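Long-range contacts in flagella basal body P-ring formation protein flgA (Salmonella typhimurium, PDB 3TEE), which takes part in assembly of the flagellar P-ring in the periplasm, possibly as a chaperone or as a modulator of ring formation: residues A[69-74]-A[100-105]; A[106-111]-A[129-134]. All blocks are in the same frame, centred on the assembly; numbering follows the deposited sequence.

Contact 1. Residues A[69-74]-A[100-105]; sequences NVQATG and RLDQLP. With GOL (glycerol), chain D.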
loop_
_atom_site.group_PDB
_atom_site.type_symbol
_atom_site.label_atom_id
_atom_site.label_comp_id
_atom_site.label_asym_id
_atom_site.label_seq_id
_atom_site.Cartn_x
_atom_site.Cartn_y
_atom_site.Cartn_z
ATOM N N ASN A 69 25.895 2.062 4.131
ATOM C CA ASN A 69 25.157 2.431 2.938
ATOM C C ASN A 69 24.863 1.100 2.212
ATOM O O ASN A 69 25.765 0.297 1.983
ATOM C CB ASN A 69 25.944 3.384 2.034
ATOM C CG ASN A 69 25.170 3.667 0.755
ATOM O OD1 ASN A 69 25.404 3.052 -0.277
ATOM N ND2 ASN A 69 24.126 4.468 0.842
ATOM N N VAL A 70 23.604 0.871 1.895
ATOM C CA VAL A 70 23.196 -0.360 1.213
ATOM C C VAL A 70 22.645 -0.009 -0.170
ATOM O O VAL A 70 21.589 0.599 -0.291
ATOM C CB VAL A 70 22.175 -1.167 2.052
ATOM C CG1 VAL A 70 21.735 -2.447 1.332
ATOM C CG2 VAL A 70 22.714 -1.469 3.452
ATOM N N GLN A 71 23.365 -0.404 -1.201
ATOM C CA GLN A 71 22.892 -0.229 -2.585
ATOM C C GLN A 71 22.100 -1.483 -2.927
ATOM O O GLN A 71 22.630 -2.589 -2.804
ATOM C CB GLN A 71 24.075 -0.077 -3.549
ATOM C CG GLN A 71 24.969 1.129 -3.265
ATOM C CD GLN A 71 26.060 1.309 -4.297
ATOM O OE1 GLN A 71 26.388 0.409 -5.078
ATOM N NE2 GLN A 71 26.613 2.509 -4.363
ATOM N N ALA A 72 20.816 -1.335 -3.288
ATOM C CA ALA A 72 19.994 -2.503 -3.624
ATOM C C ALA A 72 19.371 -2.271 -4.979
ATOM O O ALA A 72 18.745 -1.228 -5.186
ATOM C CB ALA A 72 18.916 -2.742 -2.561
ATOM N N THR A 73 19.641 -3.177 -5.936
ATOM C CA THR A 73 19.098 -3.087 -7.308
ATOM C C THR A 73 18.025 -4.163 -7.453
ATOM O O THR A 73 18.214 -5.291 -7.003
ATOM C CB THR A 73 20.209 -3.177 -8.388
ATOM O OG1 THR A 73 21.154 -2.136 -8.169
ATOM C CG2 THR A 73 19.674 -3.015 -9.821
ATOM N N GLY A 74 16.888 -3.773 -8.024
ATOM C CA GLY A 74 15.762 -4.666 -8.213
ATOM C C GLY A 74 14.654 -3.979 -8.984
ATOM O O GLY A 74 14.822 -2.861 -9.491
ATOM N N ARG A 100 18.113 1.129 -9.053
ATOM C CA ARG A 100 18.598 1.299 -7.692
ATOM C C ARG A 100 17.431 1.700 -6.760
ATOM O O ARG A 100 16.961 2.859 -6.758
ATOM C CB ARG A 100 19.752 2.316 -7.690
ATOM C CG ARG A 100 21.093 1.725 -8.165
ATOM C CD ARG A 100 21.840 0.964 -7.045
ATOM N NE ARG A 100 22.146 1.874 -5.939
ATOM C CZ ARG A 100 23.156 2.740 -5.938
ATOM N NH1 ARG A 100 24.020 2.765 -6.947
ATOM N NH2 ARG A 100 23.323 3.568 -4.921
ATOM N N LEU A 101 16.921 0.711 -6.001
ATOM C CA LEU A 101 15.806 0.909 -5.052
ATOM C C LEU A 101 16.103 1.998 -4.041
ATOM O O LEU A 101 15.208 2.748 -3.672
ATOM C CB LEU A 101 15.460 -0.408 -4.312
ATOM C CG LEU A 101 15.214 -1.632 -5.202
ATOM C CD1 LEU A 101 14.962 -2.871 -4.335
ATOM C CD2 LEU A 101 14.052 -1.406 -6.182
ATOM N N ASP A 102 17.364 2.100 -3.619
ATOM C CA ASP A 102 17.815 3.084 -2.636
ATOM C C ASP A 102 17.848 4.495 -3.234
ATOM O O ASP A 102 18.042 5.457 -2.497
ATOM C CB ASP A 102 19.196 2.701 -2.048
ATOM C CG ASP A 102 20.256 2.525 -3.112
ATOM O OD1 ASP A 102 20.117 1.572 -3.947
ATOM O OD2 ASP A 102 21.226 3.332 -3.129
ATOM N N GLN A 103 17.667 4.627 -4.560
ATOM C CA GLN A 103 17.623 5.966 -5.192
ATOM C C GLN A 103 16.212 6.351 -5.621
ATOM O O GLN A 103 16.006 7.431 -6.184
ATOM C CB GLN A 103 18.620 6.079 -6.349
ATOM C CG GLN A 103 20.068 6.134 -5.838
ATOM C CD GLN A 103 21.094 6.052 -6.921
ATOM O OE1 GLN A 103 20.858 5.515 -8.007
ATOM N NE2 GLN A 103 22.272 6.583 -6.638
ATOM N N LEU A 104 15.242 5.494 -5.330
ATOM C CA LEU A 104 13.859 5.731 -5.709
ATOM C C LEU A 104 13.191 6.811 -4.853
ATOM O O LEU A 104 13.510 6.927 -3.658
ATOM C CB LEU A 104 13.044 4.436 -5.581
ATOM C CG LEU A 104 13.279 3.350 -6.625
ATOM C CD1 LEU A 104 12.447 2.127 -6.268
ATOM C CD2 LEU A 104 12.888 3.878 -8.076
ATOM N N PRO A 105 12.172 7.516 -5.408
ATOM C CA PRO A 105 11.419 8.497 -4.580
ATOM C C PRO A 105 10.600 7.806 -3.484
ATOM O O PRO A 105 10.383 6.593 -3.587
ATOM C CB PRO A 105 10.539 9.246 -5.600
ATOM C CG PRO A 105 10.435 8.348 -6.770
ATOM C CD PRO A 105 11.673 7.468 -6.797
HETATM C C1 GOL D . 20.867 6.474 -0.186
HETATM O O1 GOL D . 20.629 7.896 -0.112
HETATM C C2 GOL D . 21.561 6.011 -1.451
HETATM O O2 GOL D . 22.196 4.783 -1.180
HETATM C C3 GOL D . 22.573 7.036 -2.050
HETATM O O3 GOL D . 23.360 6.412 -3.100
#

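Contact 2. Residues A[106-111]-A[129-134]; sequences PRTVLD and PVQLTM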
loop_
_atom_site.group_PDB
_atom_site.type_symbol
_atom_site.label_atom_id
_atom_site.label_comp_id
_atom_site.label_asym_id
_atom_site.label_seq_id
_atom_site.Cartn_x
_atom_site.Cartn_y
_atom_site.Cartn_z
ATOM N N PRO A 106 10.128 8.537 -2.427
ATOM C CA PRO A 106 9.387 7.878 -1.338
ATOM C C PRO A 106 8.164 7.085 -1.743
ATOM O O PRO A 106 7.406 7.517 -2.613
ATOM C CB PRO A 106 8.983 9.050 -0.428
ATOM C CG PRO A 106 9.997 10.075 -0.670
ATOM C CD PRO A 106 10.300 9.978 -2.140
ATOM N N ARG A 107 7.971 5.928 -1.093
ATOM C CA ARG A 107 6.826 5.042 -1.292
ATOM C C ARG A 107 6.602 4.624 -2.768
ATOM O O ARG A 107 5.468 4.629 -3.250
ATOM C CB ARG A 107 5.547 5.644 -0.672
ATOM C CG ARG A 107 5.559 5.670 0.867
ATOM C CD ARG A 107 4.392 6.473 1.414
ATOM N NE ARG A 107 3.139 5.718 1.387
ATOM C CZ ARG A 107 1.934 6.267 1.268
ATOM N NH1 ARG A 107 1.805 7.583 1.142
ATOM N NH2 ARG A 107 0.849 5.503 1.255
ATOM N N THR A 108 7.686 4.268 -3.471
ATOM C CA THR A 108 7.565 3.770 -4.843
ATOM C C THR A 108 7.009 2.357 -4.712
ATOM O O THR A 108 7.489 1.575 -3.877
ATOM C CB THR A 108 8.928 3.767 -5.579
ATOM O OG1 THR A 108 9.369 5.112 -5.723
ATOM C CG2 THR A 108 8.854 3.095 -6.971
ATOM N N VAL A 109 6.026 2.021 -5.554
ATOM C CA VAL A 109 5.450 0.683 -5.595
ATOM C C VAL A 109 6.513 -0.289 -6.138
ATOM O O VAL A 109 7.131 -0.015 -7.168
ATOM C CB VAL A 109 4.140 0.640 -6.429
ATOM C CG1 VAL A 109 3.603 -0.786 -6.515
ATOM C CG2 VAL A 109 3.081 1.576 -5.846
ATOM N N LEU A 110 6.735 -1.415 -5.441
ATOM C CA LEU A 110 7.739 -2.384 -5.885
ATOM C C LEU A 110 7.106 -3.624 -6.488
ATOM O O LEU A 110 7.672 -4.251 -7.394
ATOM C CB LEU A 110 8.680 -2.772 -4.728
ATOM C CG LEU A 110 9.415 -1.636 -4.019
ATOM C CD1 LEU A 110 10.250 -2.172 -2.878
ATOM C CD2 LEU A 110 10.262 -0.801 -4.995
ATOM N N ASP A 111 5.918 -3.954 -6.002
ATOM C CA ASP A 111 5.173 -5.134 -6.396
ATOM C C ASP A 111 4.044 -4.733 -7.312
ATOM O O ASP A 111 3.160 -3.989 -6.903
ATOM C CB ASP A 111 4.659 -5.835 -5.128
ATOM C CG ASP A 111 3.686 -6.977 -5.324
ATOM O OD1 ASP A 111 2.920 -7.263 -4.380
ATOM O OD2 ASP A 111 3.705 -7.603 -6.414
ATOM N N PRO A 129 8.702 6.675 -11.686
ATOM C CA PRO A 129 8.367 5.606 -10.727
ATOM C C PRO A 129 6.963 5.866 -10.171
ATOM O O PRO A 129 6.573 7.034 -9.938
ATOM C CB PRO A 129 9.426 5.775 -9.620
ATOM C CG PRO A 129 10.538 6.553 -10.257
ATOM C CD PRO A 129 9.821 7.503 -11.187
ATOM N N VAL A 130 6.177 4.801 -10.025
ATOM C CA VAL A 130 4.812 4.910 -9.520
ATOM C C VAL A 130 4.871 4.952 -7.991
ATOM O O VAL A 130 5.276 3.966 -7.357
ATOM C CB VAL A 130 3.888 3.784 -10.051
ATOM C CG1 VAL A 130 2.509 3.826 -9.376
ATOM C CG2 VAL A 130 3.749 3.861 -11.577
ATOM N N GLN A 131 4.501 6.094 -7.412
ATOM C CA GLN A 131 4.462 6.254 -5.949
ATOM C C GLN A 131 3.043 6.111 -5.437
ATOM O O GLN A 131 2.101 6.463 -6.145
ATOM C CB GLN A 131 5.046 7.595 -5.516
ATOM C CG GLN A 131 6.530 7.752 -5.842
ATOM C CD GLN A 131 6.918 9.199 -5.663
ATOM O OE1 GLN A 131 6.938 9.976 -6.619
ATOM N NE2 GLN A 131 7.213 9.598 -4.429
ATOM N N LEU A 132 2.880 5.571 -4.218
ATOM C CA LEU A 132 1.561 5.406 -3.567
ATOM C C LEU A 132 0.786 6.737 -3.444
ATOM O O LEU A 132 -0.433 6.748 -3.592
ATOM C CB LEU A 132 1.698 4.709 -2.201
ATOM C CG LEU A 132 2.099 3.225 -2.220
ATOM C CD1 LEU A 132 2.382 2.732 -0.817
ATOM C CD2 LEU A 132 1.003 2.355 -2.836
ATOM N N THR A 133 1.503 7.860 -3.266
ATOM C CA THR A 133 0.899 9.204 -3.215
ATOM C C THR A 133 0.307 9.669 -4.561
ATOM O O THR A 133 -0.458 10.630 -4.568
ATOM C CB THR A 133 1.916 10.236 -2.699
ATOM O OG1 THR A 133 3.150 10.106 -3.419
ATOM C CG2 THR A 133 2.154 10.126 -1.198
ATOM N N MET A 134 0.671 9.022 -5.696
ATOM C CA MET A 134 0.199 9.423 -7.036
ATOM C C MET A 134 -1.076 8.706 -7.414
ATOM O O MET A 134 -1.650 9.002 -8.461
ATOM C CB MET A 134 1.227 9.047 -8.129
ATOM C CG MET A 134 2.498 9.830 -8.144
ATOM S SD MET A 134 3.755 8.923 -9.146
ATOM C CE MET A 134 4.895 10.245 -9.316
HETATM O O HOH W 1 5.307 9.645 -1.417
#

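Contact 1. Residues A[69-74]-A[100-105]
Where strand 94-100 runs out beside strand 62-79 in a five-stranded antiparallel sheet, Thr-73 and Arg-100 form an antiparallel non-hydrogen-bonded pair, CA to CA 4.4 Å, and the chain then turns into the 3-10 segment 101-103. The site illustrates how the end of a beta ladder can be extended by one side-chain acceptor. One last backbone bond, Leu-101 N to Ala-72 O, spans 2.8 Å; beyond it the carboxylate of Asp-102 takes the place of a backbone acceptor. Its OD1 accepts the N-H of Ala-72 at 3.1 Å, from well above the carboxylate plane, while the plane itself serves Arg-100. Asp-102 is gripped side-on, NE on OD1 and NH2 on OD2, both on syn lone pairs. That salt bridge fixes the guanidinium, which stacks on the amide of Gln-71, planes 26° apart, with Gln-71 CG over one face, 3.4 Å from Arg-100 NH2, and Gln-103 CD over the opposite face. Leu-101 points toward the strand and rests its CD2 against Gly-74 O. A glycerol, probably from the crystallisation liquor, joins the two segments: its O2 accepts from Asn-69 ND2 and donates to Asp-102 OD2 at 2.6 Å.

Contact 2. Residues A[106-111]-A[129-134]
Thr-108 and Gln-131 meet at a single beta bridge, CA to CA 4.1 Å, where the loops before strand 118-120 and before strand 135-137 touch with their end-to-end directions 106° apart. Both loops belong to the part of the chain assigned to the P-ring chaperone family, whose relatives include SAF-like domains. The isolated bridge is a small backbone clasp, completed by a side-chain bond and by packing. Two backbone bonds flank it: Val-109 N gives to Val-130 O at 2.8 Å, and Leu-132 N gives to Arg-107 O. A third bond comes from a side chain. Gln-131, extended beyond CG, lies beside Pro-106 and points the same way, carrying NE2 to a lone pair of Pro-106 O, 2.8 Å away and in the carbonyl plane. Around this polar core the apolar groups close in. Val-109 CG2 packs on Leu-132 CD2 at 3.7 Å, their side chains crossing at about a right angle, and Thr-108 CG2 meets Pro-129 CB. Arg-107 bends at chi3 (79°) and sets one guanidinium face against Leu-132 CB, which lies toward its rim, with NH1 near Thr-133 CG2.

Further out, the backbones of both Val-109 and Val-130 bond to Val-77, so strand 62-79 holds both sides of the bridge. Thr-108 OG1 has its polar partner in Pro-105 O. Within 129-134, Gln-131 N makes a weak bond to Met-134 SD, while Met-134 N bonds back to Gln-131 O. A water donates to Pro-106 O at 3.2 Å and is hydrogen-bonded to Thr-133 OG1 at 3.0 Å.

How the contacts relate
Read from the N terminus, the chain passes along strand 62-79, leaves it and returns through strand 94-100; contact 1 closes this excursion of 25 intervening residues. Contact 2 then opens directly after Pro-105, and its 17-residue loop, including strand 118-120, closes before strand 135-137. The two loops therefore follow in series, neither enclosing nor crossing the other. They still adjoin in space, with centres about 14 Å apart: Pro-105 CB packs on Gln-131 NE2, and Leu-101 and Leu-104 both meet Leu-110. Strand 62-79 is common ground, supplying one segment of contact 1 and, further along, backing contact 2, thereby tying the five-stranded sheet to the following loops.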